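Local coordinates for protein sugar ABC transporter (Agrobacterium radiobacter, PDB 4RXT) that binds an arabinose sugar and probably serves as the solute-binding component of an ABC-type sugar transporter, at residues 221-226 with 239-244. Numbering follows the deposited sequence.
Sequences VKVIGF and GAIAGL
V223 and G225 hydrogen-bond to the backbone of A242 and G243, joining parallel neighbours of a beta-alpha-beta unit. The unit runs from strand 222-226 through helix 230-238 to strand 243-246, in one lobe of the periplasmic binding protein fold. Packing is tight at G225 and G243. G225 N donates to G243 O at 2.8 Å, an almost straight bond (169° at the hydrogen). I224 CG1 is anti to the carbonyl carbon, and chi2 of -69° brings CD1 over the G243 backbone, 3.6 Å from G243 N. G243 has no side chain to stand between them. On the other face, L244 CD2 sits 3.8 Å from G225 C, where G225 has no side chain in the way. That face is backed by helix 230-238, while I224 packs on helix 109-128. I241 and V223 meet through their CG1 atoms. I241 CG2 also rests against V223 O. At the C-terminal end of strand 222-226, F226 forms a cation-pi contact with R150, a sugar-binding residue.

The N-terminal end is looser, and water fills in for direct bonds. One water donates to V221 O and accepts from V223 N, with a weak bond to A240 O. Two further waters each bridge K222 NZ and G239 O, one through a weak bond from NZ, which also bonds S218 O. Two donors converge on V223 O: A242 N lies in the carbonyl plane at 2.8 Å, and G243 N adds a weak bond at 3.4 Å.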
ATOM      1  N   VAL A 221      13.686  -1.072 -19.658  1.00 12.64           N
ATOM      2  CA  VAL A 221      13.193  -1.706 -18.417  1.00 11.27           C
ATOM      3  C   VAL A 221      11.825  -1.176 -18.093  1.00 12.72           C
ATOM      4  O   VAL A 221      11.655   0.029 -17.913  1.00 13.57           O
ATOM      5  CB  VAL A 221      14.123  -1.454 -17.207  1.00 13.66           C
ATOM      6  CG1 VAL A 221      13.580  -2.115 -15.939  1.00 13.78           C
ATOM      7  CG2 VAL A 221      15.545  -1.892 -17.534  1.00 16.64           C
ATOM      8  N   LYS A 222      10.867  -2.090 -17.993  1.00 11.53           N
ATOM      9  CA  LYS A 222       9.486  -1.752 -17.708  1.00 14.44           C
ATOM     10  C   LYS A 222       9.208  -1.894 -16.242  1.00 13.21           C
ATOM     11  O   LYS A 222       9.462  -2.973 -15.662  1.00 13.80           O
ATOM     12  CB  LYS A 222       8.526  -2.628 -18.528  1.00 16.18           C
ATOM     13  CG  LYS A 222       8.557  -2.350 -20.047  1.00 18.63           C
ATOM     14  CD  LYS A 222       8.806  -0.867 -20.395  1.00 24.74           C
ATOM     15  CE  LYS A 222       7.935  -0.243 -21.428  1.00 41.71           C
ATOM     16  NZ  LYS A 222       8.696   0.964 -21.881  1.00 26.31           N
ATOM     17  N   VAL A 223       8.662  -0.849 -15.632  1.00 12.25           N
ATOM     18  CA  VAL A 223       8.360  -0.835 -14.191  1.00 12.19           C
ATOM     19  C   VAL A 223       6.879  -0.792 -13.949  1.00 12.83           C
ATOM     20  O   VAL A 223       6.195   0.034 -14.524  1.00 11.17           O
ATOM     21  CB  VAL A 223       8.978   0.409 -13.511  1.00 15.41           C
ATOM     22  CG1 VAL A 223       8.639   0.423 -12.021  1.00 13.38           C
ATOM     23  CG2 VAL A 223      10.489   0.437 -13.733  1.00 18.32           C
ATOM     24  N   ILE A 224       6.366  -1.730 -13.149  1.00  9.98           N
ATOM     25  CA  ILE A 224       5.042  -1.636 -12.591  1.00 10.92           C
ATOM     26  C   ILE A 224       5.157  -1.278 -11.117  1.00 11.44           C
ATOM     27  O   ILE A 224       5.843  -1.953 -10.380  1.00 11.86           O
ATOM     28  CB  ILE A 224       4.171  -2.898 -12.778  1.00 14.17           C
ATOM     29  CG1 ILE A 224       4.032  -3.216 -14.269  1.00 13.41           C
ATOM     30  CG2 ILE A 224       2.820  -2.741 -12.085  1.00 12.48           C
ATOM     31  CD1 ILE A 224       3.207  -2.226 -15.099  1.00 15.48           C
ATOM     32  N   GLY A 225       4.511  -0.193 -10.711  1.00 10.70           N
ATOM     33  CA  GLY A 225       4.512   0.209  -9.322  1.00 11.28           C
ATOM     34  C   GLY A 225       3.113   0.173  -8.722  1.00 12.30           C
ATOM     35  O   GLY A 225       2.173  -0.398  -9.294  1.00 13.82           O
ATOM     36  N   PHE A 226       3.025   0.745  -7.531  1.00 13.62           N
ATOM     37  CA  PHE A 226       1.783   0.878  -6.788  1.00 14.52           C
ATOM     38  C   PHE A 226       1.629   2.350  -6.375  1.00 14.91           C
ATOM     39  O   PHE A 226       2.632   3.069  -6.115  1.00 16.21           O
ATOM     40  CB  PHE A 226       1.815   0.024  -5.507  1.00 14.90           C
ATOM     41  CG  PHE A 226       0.873  -1.158  -5.493  1.00 15.02           C
ATOM     42  CD1 PHE A 226       1.182  -2.313  -6.216  1.00 16.23           C
ATOM     43  CD2 PHE A 226      -0.288  -1.140  -4.745  1.00 16.91           C
ATOM     44  CE1 PHE A 226       0.342  -3.411  -6.225  1.00 17.34           C
ATOM     45  CE2 PHE A 226      -1.136  -2.256  -4.741  1.00 21.22           C
ATOM     46  CZ  PHE A 226      -0.806  -3.391  -5.471  1.00 19.31           C
ATOM     47  N   GLY A 239       7.242   7.918 -19.056  1.00 20.09           N
ATOM     48  CA  GLY A 239       7.536   6.564 -19.482  1.00 19.97           C
ATOM     49  C   GLY A 239       8.485   5.816 -18.568  1.00 17.45           C
ATOM     50  O   GLY A 239       8.746   4.644 -18.785  1.00 22.07           O
ATOM     51  N   ALA A 240       9.004   6.480 -17.540  1.00 17.15           N
ATOM     52  CA  ALA A 240       9.890   5.771 -16.575  1.00 15.04           C
ATOM     53  C   ALA A 240       9.188   4.694 -15.775  1.00 15.95           C
ATOM     54  O   ALA A 240       9.831   3.774 -15.315  1.00 16.28           O
ATOM     55  CB  ALA A 240      10.587   6.732 -15.625  1.00 15.48           C
ATOM     56  N   ILE A 241       7.879   4.856 -15.595  1.00 13.95           N
ATOM     57  CA  ILE A 241       7.008   3.839 -15.013  1.00 14.90           C
ATOM     58  C   ILE A 241       5.982   3.459 -16.073  1.00 11.91           C
ATOM     59  O   ILE A 241       5.445   4.331 -16.749  1.00 12.62           O
ATOM     60  CB  ILE A 241       6.352   4.262 -13.687  1.00 12.91           C
ATOM     61  CG1 ILE A 241       7.419   4.343 -12.603  1.00 14.65           C
ATOM     62  CG2 ILE A 241       5.224   3.279 -13.312  1.00 14.46           C
ATOM     63  CD1 ILE A 241       6.916   4.757 -11.231  1.00 13.83           C
ATOM     64  N   ALA A 242       5.721   2.156 -16.249  1.00 13.00           N
ATOM     65  CA  ALA A 242       4.788   1.645 -17.240  1.00 11.99           C
ATOM     66  C   ALA A 242       3.353   1.559 -16.734  1.00 12.19           C
ATOM     67  O   ALA A 242       2.378   1.632 -17.516  1.00 13.51           O
ATOM     68  CB  ALA A 242       5.245   0.278 -17.734  1.00 14.00           C
ATOM     69  N   GLY A 243       3.216   1.367 -15.426  1.00 14.02           N
ATOM     70  CA  GLY A 243       1.902   1.230 -14.816  1.00 11.32           C
ATOM     71  C   GLY A 243       1.996   1.385 -13.334  1.00  9.01           C
ATOM     72  O   GLY A 243       3.042   1.073 -12.762  1.00 11.65           O
ATOM     73  N   LEU A 244       0.887   1.828 -12.732  1.00 11.38           N
ATOM     74  CA  LEU A 244       0.747   1.919 -11.284  1.00 12.42           C
ATOM     75  C   LEU A 244      -0.549   1.294 -10.870  1.00 13.25           C
ATOM     76  O   LEU A 244      -1.621   1.682 -11.381  1.00 12.76           O
ATOM     77  CB  LEU A 244       0.698   3.383 -10.829  1.00 14.74           C
ATOM     78  CG  LEU A 244       1.983   4.187 -11.042  1.00 13.63           C
ATOM     79  CD1 LEU A 244       1.718   5.682 -10.908  1.00 15.44           C
ATOM     80  CD2 LEU A 244       3.108   3.756 -10.101  1.00 16.45           C
TER
HETATM   81  O   HOH W   1       9.323   1.545 -17.089  1.00 15.86           O
HETATM   82  O   HOH W   2       7.607   2.388 -19.364  1.00 29.75           O
HETATM   83  O   HOH W   3       8.263   4.130 -22.001  1.00 50.04           O